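Ubiquitin-conjugating enzyme E2, putative (PDB 4DS2) probably carries ubiquitin or a related modifier as a thioester on a cysteine and passes it on toward target proteins, as E2 ubiquitin-conjugating enzymes do. Local coordinates at residues Val94-Val99 with Asp129-Gln134; Tyr71-Leu76 with Val88-Pro93; Ser35-Ala40 with Pro59-Tyr64. One frame throughout, in Å; residues are numbered along the deposited sequence.

Contact 1 (Val94-Val99 with Asp129-Gln134); sequences VYSPLV and DRVFSQ
Leu98 and Val131 bring their CA atoms to 6.5 Å where the irregular segment 94-99 passes the C-terminal end of the helix that runs from 120 to 132. Leu98 makes the largest share of the contact, followed by Val131. Leu98 CG stands beside its own backbone N (chi1 -59°), and the Leu98 and Arg130 side chains cross at about a right angle. CD1 lies 3.6 Å from Arg130 NE, and CD2 lies 3.6 Å from NH2. The polar end of Arg130 is engaged elsewhere, NH2 in a salt bridge to Asp141 and NH1 in a hydrogen bond to Ser137 O, which is consistent with its tolerating so apolar a neighbour. In the UBC fold this helix packs against the sheet, and here the long loop following the last strand is laid on the helix end. Valines suit the buried seam: Val99 CG2 meets Val131 CG1 at 4.0 Å, while Val99 also touches Phe90 of the sheet and Val131 also touches Met109. Ser96 supplies the polar link. Its OG accepts from Leu98 N at 2.8 Å, nearly straight at 158°, forming an ST turn that fixes the bend of the loop. The same OG is 2.6 Å from a bound water, which in turn donates to Val131 O at 3.0 Å, so a backbone carbonyl close to the helix end is satisfied through solvent.

Contact 2 (Tyr71-Leu76 with Val88-Pro93); sequences YQLSVL and VRFVTP
Ser74 and Arg89 form an antiparallel hydrogen-bonded pair in the beta hairpin of strands 70-76 and 87-90, which completes one side of the four-stranded antiparallel sheet of the UBC fold. The two strand segments run 152° apart in direction. Ser74 N donates to Arg89 O, and Arg89 N returns the bond to Ser74 O, both at 3.0 Å. On either side of this pair, Leu73 with Phe90 and Val75 with Val88 are non-hydrogen-bonded pairs whose side chains share one face of the sheet, where Leu73, Val88 and Phe90 meet helix 120-132, as befits large apolar residues. Leu73 and Phe90 lie side by side, pointing the same way. The CD2 methyl of Leu73 sits over the centre of the Phe90 ring, 3.4 Å from its centroid and 12° off the normal, a CH-pi contact. The same methyl meets Val88 CG1 at 3.6 Å, and Leu128 of the helix touches Leu73 as well. Past Phe90 the regular pairing gives way. Gln72 O accepts from two successive amides, Val91 N at 2.7 Å and Thr92 N at 3.2 Å, with Val91 in a helical backbone conformation, as in a beta bulge. Threonine then does with its side chain what a strand carbonyl would otherwise do: OG1, set beside its own backbone N, accepts from Gln72 N at 2.9 Å with an angle of 165°. Its other branch serves the apolar side, where Thr92 CG2 approaches Tyr71 CD2 at 4.1 Å.

Contact 3 (Ser35-Ala40 with Pro59-Tyr64); sequences SPHSTA and PADSVY
His37 starts its meeting with Asp61 at CB, which lies 4.0 Å from Asp61 CG. Its own CG, anti to the backbone N (chi1 -169°), comes to 3.6 Å from Asp61 OD2, and the ring beyond it lies beside the carboxylate. ND1 then donates to Asp61 OD2 at 2.5 Å, a separation too short to be taken literally at this resolution, and CE1 flanks the same oxygen. The two planes stand 87° apart; ND1 meets OD2 from above the carboxylate plane, 63° out of it, with OD2 at the ring edge but tilted somewhat from the ring plane. A negatively charged neighbour would tend to favour a protonated histidine. This histidine-carboxylate bond lies at the protein surface and ties two loops of the UBC fold: the one that leads into strand 40-46 and the one that leaves strand 51-57, the two strands being neighbours in the sheet. A second bond runs beside it through the backbone, from Asp61 N to Pro36 O at 3.0 Å, with the donor above the carbonyl plane. Asp61 is offered at this place by a tight turn, closed by Ser62 N donating to Pro59 O. Pro59 is the apolar centre of the contact, its ring packed against segment 35-40 and, on the helix side, against Phe132. Its CG lies 3.3 Å from His37 O. The methyl of Thr39, a residue that also reaches Leu128 and Phe132, lies alongside the ring, with CG2 3.6 Å from Pro59 CD.

How the contacts relate
Contacts 1 and 2 have centres 12 Å apart, as do contacts 1 and 3, whereas those of contacts 2 and 3 are about 17 Å apart. Aromatic residues join them. Phe132 of contact 1 places CZ 3.6 Å from Tyr71 CG of contact 2 and CD1 3.6 Å from Tyr64 CG of contact 3. Tyr64 links the others by probable hydrogen bonds, Tyr71 OH with its backbone O (2.7 Å) and its own OH with Tyr95 O (2.8 Å). Through Phe132 and Tyr64 the surface loops of contact 3 are joined to the buried helix end and the sheet. In E2 enzymes the catalytic cysteine lies in the long connection after the fourth strand, where segment 94-99 is found.

Contact 1 (Val94-Val99 with Asp129-Gln134)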
loop_
_atom_site.group_PDB
_atom_site.type_symbol
_atom_site.label_atom_id
_atom_site.label_comp_id
_atom_site.label_asym_id
_atom_site.label_seq_id
_atom_site.Cartn_x
_atom_site.Cartn_y
_atom_site.Cartn_z
ATOM N N VAL A 94 4.437 6.402 -8.336
ATOM C CA VAL A 94 2.971 6.464 -8.430
ATOM C C VAL A 94 2.586 7.957 -8.373
ATOM O O VAL A 94 2.956 8.669 -7.406
ATOM C CB VAL A 94 2.261 5.697 -7.273
ATOM C CG1 VAL A 94 0.739 5.719 -7.459
ATOM C CG2 VAL A 94 2.774 4.265 -7.178
ATOM N N TYR A 95 1.908 8.448 -9.429
ATOM C CA TYR A 95 1.404 9.813 -9.396
ATOM C C TYR A 95 0.116 9.770 -8.567
ATOM O O TYR A 95 -0.808 9.037 -8.869
ATOM C CB TYR A 95 1.199 10.390 -10.802
ATOM C CG TYR A 95 0.812 11.860 -10.816
ATOM C CD1 TYR A 95 1.752 12.842 -10.523
ATOM C CD2 TYR A 95 -0.509 12.266 -11.094
ATOM C CE1 TYR A 95 1.399 14.193 -10.519
ATOM C CE2 TYR A 95 -0.875 13.617 -11.104
ATOM C CZ TYR A 95 0.081 14.587 -10.809
ATOM O OH TYR A 95 -0.235 15.942 -10.796
ATOM N N SER A 96 0.089 10.547 -7.485
ATOM C CA SER A 96 -1.004 10.513 -6.528
ATOM C C SER A 96 -0.902 11.673 -5.550
ATOM O O SER A 96 0.215 12.103 -5.208
ATOM C CB SER A 96 -0.958 9.203 -5.745
ATOM O OG SER A 96 -1.696 9.292 -4.535
ATOM N N PRO A 97 -2.073 12.152 -5.059
ATOM C CA PRO A 97 -2.094 13.092 -3.925
ATOM C C PRO A 97 -1.602 12.483 -2.598
ATOM O O PRO A 97 -1.206 13.218 -1.690
ATOM C CB PRO A 97 -3.584 13.434 -3.782
ATOM C CG PRO A 97 -4.313 12.758 -4.914
ATOM C CD PRO A 97 -3.433 11.690 -5.418
ATOM N N LEU A 98 -1.647 11.153 -2.502
ATOM C CA LEU A 98 -1.382 10.457 -1.219
ATOM C C LEU A 98 0.101 9.919 -1.111
ATOM O O LEU A 98 0.589 9.557 -0.024
ATOM C CB LEU A 98 -2.483 9.387 -0.967
ATOM C CG LEU A 98 -3.985 9.804 -0.885
ATOM C CD1 LEU A 98 -4.895 8.590 -1.084
ATOM C CD2 LEU A 98 -4.350 10.494 0.418
ATOM N N VAL A 99 0.829 9.973 -2.233
ATOM C CA VAL A 99 2.212 9.481 -2.321
ATOM C C VAL A 99 3.208 10.588 -2.745
ATOM O O VAL A 99 2.939 11.353 -3.663
ATOM C CB VAL A 99 2.320 8.331 -3.348
ATOM C CG1 VAL A 99 3.729 7.722 -3.306
ATOM C CG2 VAL A 99 1.226 7.292 -3.110
ATOM N N ASP A 129 -6.063 0.009 -1.238
ATOM C CA ASP A 129 -7.395 0.481 -1.523
ATOM C C ASP A 129 -7.494 2.011 -1.456
ATOM O O ASP A 129 -8.163 2.667 -2.276
ATOM C CB ASP A 129 -8.379 -0.133 -0.526
ATOM C CG ASP A 129 -9.728 0.556 -0.555
ATOM O OD1 ASP A 129 -10.394 0.549 -1.639
ATOM O OD2 ASP A 129 -10.109 1.114 0.502
ATOM N N ARG A 130 -6.877 2.569 -0.444
ATOM C CA ARG A 130 -6.930 4.007 -0.242
ATOM C C ARG A 130 -6.322 4.743 -1.423
ATOM O O ARG A 130 -6.880 5.695 -1.925
ATOM C CB ARG A 130 -6.233 4.363 1.077
ATOM C CG ARG A 130 -6.047 5.825 1.331
ATOM C CD ARG A 130 -7.342 6.569 1.371
ATOM N NE ARG A 130 -7.069 7.967 1.655
ATOM C CZ ARG A 130 -7.958 8.950 1.522
ATOM N NH1 ARG A 130 -9.194 8.691 1.100
ATOM N NH2 ARG A 130 -7.612 10.199 1.821
ATOM N N VAL A 131 -5.162 4.278 -1.866
ATOM C CA VAL A 131 -4.412 4.970 -2.910
ATOM C C VAL A 131 -4.911 4.684 -4.336
ATOM O O VAL A 131 -5.060 5.606 -5.163
ATOM C CB VAL A 131 -2.940 4.633 -2.764
ATOM C CG1 VAL A 131 -2.130 5.185 -3.945
ATOM C CG2 VAL A 131 -2.463 5.212 -1.430
ATOM N N PHE A 132 -5.197 3.414 -4.617
ATOM C CA PHE A 132 -5.627 3.007 -5.950
ATOM C C PHE A 132 -7.122 3.240 -6.220
ATOM O O PHE A 132 -7.540 3.395 -7.387
ATOM C CB PHE A 132 -5.300 1.516 -6.146
ATOM C CG PHE A 132 -3.833 1.209 -6.300
ATOM C CD1 PHE A 132 -2.931 2.149 -6.825
ATOM C CD2 PHE A 132 -3.359 -0.055 -5.984
ATOM C CE1 PHE A 132 -1.606 1.847 -6.999
ATOM C CE2 PHE A 132 -2.024 -0.367 -6.169
ATOM C CZ PHE A 132 -1.150 0.587 -6.680
ATOM N N SER A 133 -7.919 3.212 -5.143
ATOM C CA SER A 133 -9.377 3.175 -5.247
ATOM C C SER A 133 -10.138 4.267 -4.521
ATOM O O SER A 133 -11.141 4.715 -5.042
ATOM C CB SER A 133 -9.891 1.810 -4.842
ATOM O OG SER A 133 -9.735 0.948 -5.947
ATOM N N GLN A 134 -9.691 4.713 -3.350
ATOM C CA GLN A 134 -10.457 5.715 -2.632
ATOM C C GLN A 134 -9.755 7.052 -2.614
ATOM O O GLN A 134 -9.965 7.849 -1.718
ATOM C CB GLN A 134 -10.763 5.275 -1.197
ATOM C CG GLN A 134 -11.412 3.892 -1.049
ATOM C CD GLN A 134 -12.797 3.733 -1.718
ATOM O OE1 GLN A 134 -13.461 4.713 -2.076
ATOM N NE2 GLN A 134 -13.252 2.475 -1.843
HETATM O O HOH W 1 -3.805 8.239 -5.711
#

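Contact 2 (Tyr71-Leu76 with Val88-Pro93)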
loop_
_atom_site.group_PDB
_atom_site.type_symbol
_atom_site.label_atom_id
_atom_site.label_comp_id
_atom_site.label_asym_id
_atom_site.label_seq_id
_atom_site.Cartn_x
_atom_site.Cartn_y
_atom_site.Cartn_z
ATOM N N TYR A 71 3.190 -3.051 -9.325
ATOM C CA TYR A 71 3.607 -2.034 -8.371
ATOM C C TYR A 71 4.377 -2.721 -7.266
ATOM O O TYR A 71 3.907 -3.699 -6.694
ATOM C CB TYR A 71 2.408 -1.315 -7.758
ATOM C CG TYR A 71 1.676 -0.410 -8.710
ATOM C CD1 TYR A 71 0.711 -0.914 -9.568
ATOM C CD2 TYR A 71 1.940 0.956 -8.748
ATOM C CE1 TYR A 71 0.035 -0.090 -10.447
ATOM C CE2 TYR A 71 1.262 1.793 -9.618
ATOM C CZ TYR A 71 0.304 1.263 -10.462
ATOM O OH TYR A 71 -0.359 2.094 -11.333
ATOM N N GLN A 72 5.551 -2.193 -6.958
ATOM C CA GLN A 72 6.354 -2.734 -5.909
ATOM C C GLN A 72 6.305 -1.883 -4.664
ATOM O O GLN A 72 6.443 -0.651 -4.734
ATOM C CB GLN A 72 7.800 -2.827 -6.370
ATOM C CG GLN A 72 8.106 -4.157 -7.020
ATOM C CD GLN A 72 9.333 -4.087 -7.840
ATOM O OE1 GLN A 72 9.358 -3.465 -8.905
ATOM N NE2 GLN A 72 10.373 -4.719 -7.353
ATOM N N LEU A 73 6.162 -2.560 -3.517
ATOM C CA LEU A 73 6.097 -1.888 -2.216
ATOM C C LEU A 73 7.077 -2.467 -1.242
ATOM O O LEU A 73 7.595 -3.560 -1.464
ATOM C CB LEU A 73 4.710 -2.023 -1.638
ATOM C CG LEU A 73 3.625 -1.392 -2.486
ATOM C CD1 LEU A 73 2.593 -2.442 -2.864
ATOM C CD2 LEU A 73 3.024 -0.194 -1.779
ATOM N N SER A 74 7.343 -1.696 -0.178
ATOM C CA SER A 74 8.116 -2.112 1.002
ATOM C C SER A 74 7.260 -1.907 2.218
ATOM O O SER A 74 6.747 -0.807 2.437
ATOM C CB SER A 74 9.366 -1.245 1.228
ATOM O OG SER A 74 10.305 -1.428 0.199
ATOM N N VAL A 75 7.137 -2.960 3.024
ATOM C CA VAL A 75 6.571 -2.874 4.359
ATOM C C VAL A 75 7.701 -2.990 5.377
ATOM O O VAL A 75 8.301 -4.055 5.511
ATOM C CB VAL A 75 5.559 -3.996 4.575
ATOM C CG1 VAL A 75 4.879 -3.849 5.929
ATOM C CG2 VAL A 75 4.570 -4.031 3.419
ATOM N N LEU A 76 7.990 -1.890 6.066
ATOM C CA LEU A 76 9.011 -1.825 7.091
ATOM C C LEU A 76 8.416 -1.836 8.522
ATOM O O LEU A 76 7.562 -1.021 8.868
ATOM C CB LEU A 76 9.846 -0.566 6.867
ATOM C CG LEU A 76 10.928 -0.110 7.875
ATOM C CD1 LEU A 76 11.752 -1.254 8.502
ATOM C CD2 LEU A 76 11.839 0.914 7.169
ATOM N N VAL A 88 4.251 1.571 5.046
ATOM C CA VAL A 88 4.234 1.192 3.626
ATOM C C VAL A 88 4.879 2.314 2.786
ATOM O O VAL A 88 4.755 3.513 3.125
ATOM C CB VAL A 88 2.809 0.839 3.174
ATOM C CG1 VAL A 88 2.749 0.343 1.728
ATOM C CG2 VAL A 88 2.245 -0.237 4.112
ATOM N N ARG A 89 5.605 1.894 1.741
ATOM C CA ARG A 89 6.332 2.781 0.839
ATOM C C ARG A 89 6.185 2.230 -0.556
ATOM O O ARG A 89 6.218 1.024 -0.727
ATOM C CB ARG A 89 7.798 2.799 1.219
ATOM C CG ARG A 89 8.626 3.996 0.758
ATOM C CD ARG A 89 9.859 4.159 1.651
ATOM N NE ARG A 89 10.890 5.054 1.095
ATOM C CZ ARG A 89 11.211 6.277 1.564
ATOM N NH1 ARG A 89 10.576 6.811 2.607
ATOM N NH2 ARG A 89 12.181 6.992 0.980
ATOM N N PHE A 90 5.986 3.078 -1.555
ATOM C CA PHE A 90 5.990 2.587 -2.943
ATOM C C PHE A 90 7.401 2.620 -3.441
ATOM O O PHE A 90 8.041 3.678 -3.328
ATOM C CB PHE A 90 5.062 3.418 -3.822
ATOM C CG PHE A 90 3.626 3.137 -3.546
ATOM C CD1 PHE A 90 2.995 3.704 -2.444
ATOM C CD2 PHE A 90 2.911 2.235 -4.327
ATOM C CE1 PHE A 90 1.675 3.404 -2.165
ATOM C CE2 PHE A 90 1.585 1.954 -4.051
ATOM C CZ PHE A 90 0.971 2.534 -2.976
ATOM N N VAL A 91 7.895 1.474 -3.934
ATOM C CA VAL A 91 9.178 1.430 -4.619
ATOM C C VAL A 91 8.964 1.903 -6.058
ATOM O O VAL A 91 9.780 2.651 -6.568
ATOM C CB VAL A 91 9.815 0.030 -4.641
ATOM C CG1 VAL A 91 11.060 0.027 -5.532
ATOM C CG2 VAL A 91 10.146 -0.439 -3.227
ATOM N N THR A 92 7.873 1.452 -6.693
ATOM C CA THR A 92 7.443 1.965 -7.987
ATOM C C THR A 92 6.933 3.396 -7.816
ATOM O O THR A 92 6.129 3.650 -6.907
ATOM C CB THR A 92 6.277 1.146 -8.595
ATOM O OG1 THR A 92 6.663 -0.205 -8.801
ATOM C CG2 THR A 92 5.822 1.766 -9.953
ATOM N N PRO A 93 7.370 4.338 -8.690
ATOM C CA PRO A 93 6.705 5.646 -8.622
ATOM C C PRO A 93 5.223 5.529 -8.970
ATOM O O PRO A 93 4.827 4.632 -9.736
ATOM C CB PRO A 93 7.443 6.494 -9.661
ATOM C CG PRO A 93 8.078 5.511 -10.581
ATOM C CD PRO A 93 8.417 4.315 -9.717
#

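Contact 3 (Ser35-Ala40 with Pro59-Tyr64)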
loop_
_atom_site.group_PDB
_atom_site.type_symbol
_atom_site.label_atom_id
_atom_site.label_comp_id
_atom_site.label_asym_id
_atom_site.label_seq_id
_atom_site.Cartn_x
_atom_site.Cartn_y
_atom_site.Cartn_z
ATOM N N SER A 35 -11.645 -10.493 -7.825
ATOM C CA SER A 35 -12.352 -9.218 -7.830
ATOM C C SER A 35 -11.637 -8.158 -8.702
ATOM O O SER A 35 -10.425 -7.932 -8.545
ATOM C CB SER A 35 -12.497 -8.700 -6.393
ATOM O OG SER A 35 -13.375 -7.590 -6.339
ATOM N N PRO A 36 -12.383 -7.491 -9.615
ATOM C CA PRO A 36 -11.828 -6.368 -10.383
ATOM C C PRO A 36 -11.639 -5.090 -9.548
ATOM O O PRO A 36 -10.879 -4.220 -9.969
ATOM C CB PRO A 36 -12.900 -6.120 -11.445
ATOM C CG PRO A 36 -14.176 -6.465 -10.747
ATOM C CD PRO A 36 -13.835 -7.645 -9.865
ATOM N N HIS A 37 -12.328 -4.986 -8.397
ATOM C CA HIS A 37 -12.250 -3.812 -7.503
ATOM C C HIS A 37 -11.157 -3.901 -6.468
ATOM O O HIS A 37 -10.758 -2.893 -5.896
ATOM C CB HIS A 37 -13.586 -3.541 -6.808
ATOM C CG HIS A 37 -13.625 -2.209 -6.087
ATOM N ND1 HIS A 37 -13.777 -1.043 -6.739
ATOM C CD2 HIS A 37 -13.484 -1.889 -4.736
ATOM C CE1 HIS A 37 -13.756 -0.027 -5.856
ATOM N NE2 HIS A 37 -13.575 -0.545 -4.627
ATOM N N SER A 38 -10.669 -5.104 -6.206
ATOM C CA SER A 38 -9.592 -5.290 -5.243
ATOM C C SER A 38 -8.240 -5.436 -5.939
ATOM O O SER A 38 -8.130 -5.867 -7.088
ATOM C CB SER A 38 -9.869 -6.485 -4.312
ATOM O OG SER A 38 -10.543 -6.054 -3.143
ATOM N N THR A 39 -7.223 -5.056 -5.193
ATOM C CA THR A 39 -5.853 -5.103 -5.649
ATOM C C THR A 39 -5.316 -6.467 -5.253
ATOM O O THR A 39 -5.681 -6.983 -4.203
ATOM C CB THR A 39 -5.042 -3.980 -4.980
ATOM O OG1 THR A 39 -4.355 -4.479 -3.818
ATOM C CG2 THR A 39 -6.010 -2.776 -4.571
ATOM N N ALA A 40 -4.487 -7.071 -6.098
ATOM C CA ALA A 40 -4.007 -8.413 -5.846
ATOM C C ALA A 40 -2.527 -8.311 -5.485
ATOM O O ALA A 40 -1.737 -7.742 -6.239
ATOM C CB ALA A 40 -4.231 -9.288 -7.081
ATOM N N PRO A 59 -6.384 -2.687 -8.883
ATOM C CA PRO A 59 -7.647 -3.190 -9.446
ATOM C C PRO A 59 -7.803 -2.837 -10.937
ATOM O O PRO A 59 -7.426 -1.731 -11.337
ATOM C CB PRO A 59 -8.710 -2.425 -8.639
ATOM C CG PRO A 59 -8.028 -1.932 -7.420
ATOM C CD PRO A 59 -6.637 -1.635 -7.879
ATOM N N ALA A 60 -8.371 -3.755 -11.735
ATOM C CA ALA A 60 -8.733 -3.477 -13.151
ATOM C C ALA A 60 -9.717 -2.288 -13.223
ATOM O O ALA A 60 -9.676 -1.466 -14.149
ATOM C CB ALA A 60 -9.338 -4.710 -13.795
ATOM N N ASP A 61 -10.613 -2.258 -12.232
ATOM C CA ASP A 61 -11.419 -1.085 -11.787
ATOM C C ASP A 61 -10.793 0.315 -11.927
ATOM O O ASP A 61 -11.488 1.242 -12.305
ATOM C CB ASP A 61 -11.704 -1.271 -10.280
ATOM C CG ASP A 61 -13.130 -0.995 -9.896
ATOM O OD1 ASP A 61 -14.045 -1.710 -10.391
ATOM O OD2 ASP A 61 -13.312 -0.100 -9.035
ATOM N N SER A 62 -9.516 0.481 -11.571
ATOM C CA SER A 62 -8.969 1.817 -11.375
ATOM C C SER A 62 -8.043 2.327 -12.496
ATOM O O SER A 62 -7.556 1.561 -13.323
ATOM C CB SER A 62 -8.255 1.896 -10.015
ATOM O OG SER A 62 -6.979 1.287 -10.041
ATOM N N VAL A 63 -7.820 3.642 -12.473
ATOM C CA VAL A 63 -6.871 4.354 -13.341
ATOM C C VAL A 63 -5.496 3.704 -13.375
ATOM O O VAL A 63 -4.820 3.688 -14.420
ATOM C CB VAL A 63 -6.664 5.823 -12.841
ATOM C CG1 VAL A 63 -7.210 6.832 -13.846
ATOM C CG2 VAL A 63 -7.269 6.067 -11.458
ATOM N N TYR A 64 -5.117 3.189 -12.201
ATOM C CA TYR A 64 -3.796 2.588 -11.884
ATOM C C TYR A 64 -3.581 1.119 -12.288
ATOM O O TYR A 64 -2.438 0.652 -12.345
ATOM C CB TYR A 64 -3.576 2.661 -10.368
ATOM C CG TYR A 64 -3.514 4.080 -9.831
ATOM C CD1 TYR A 64 -2.346 4.827 -9.925
ATOM C CD2 TYR A 64 -4.623 4.678 -9.254
ATOM C CE1 TYR A 64 -2.289 6.118 -9.445
ATOM C CE2 TYR A 64 -4.569 5.971 -8.777
ATOM C CZ TYR A 64 -3.400 6.686 -8.875
ATOM O OH TYR A 64 -3.318 7.969 -8.390
#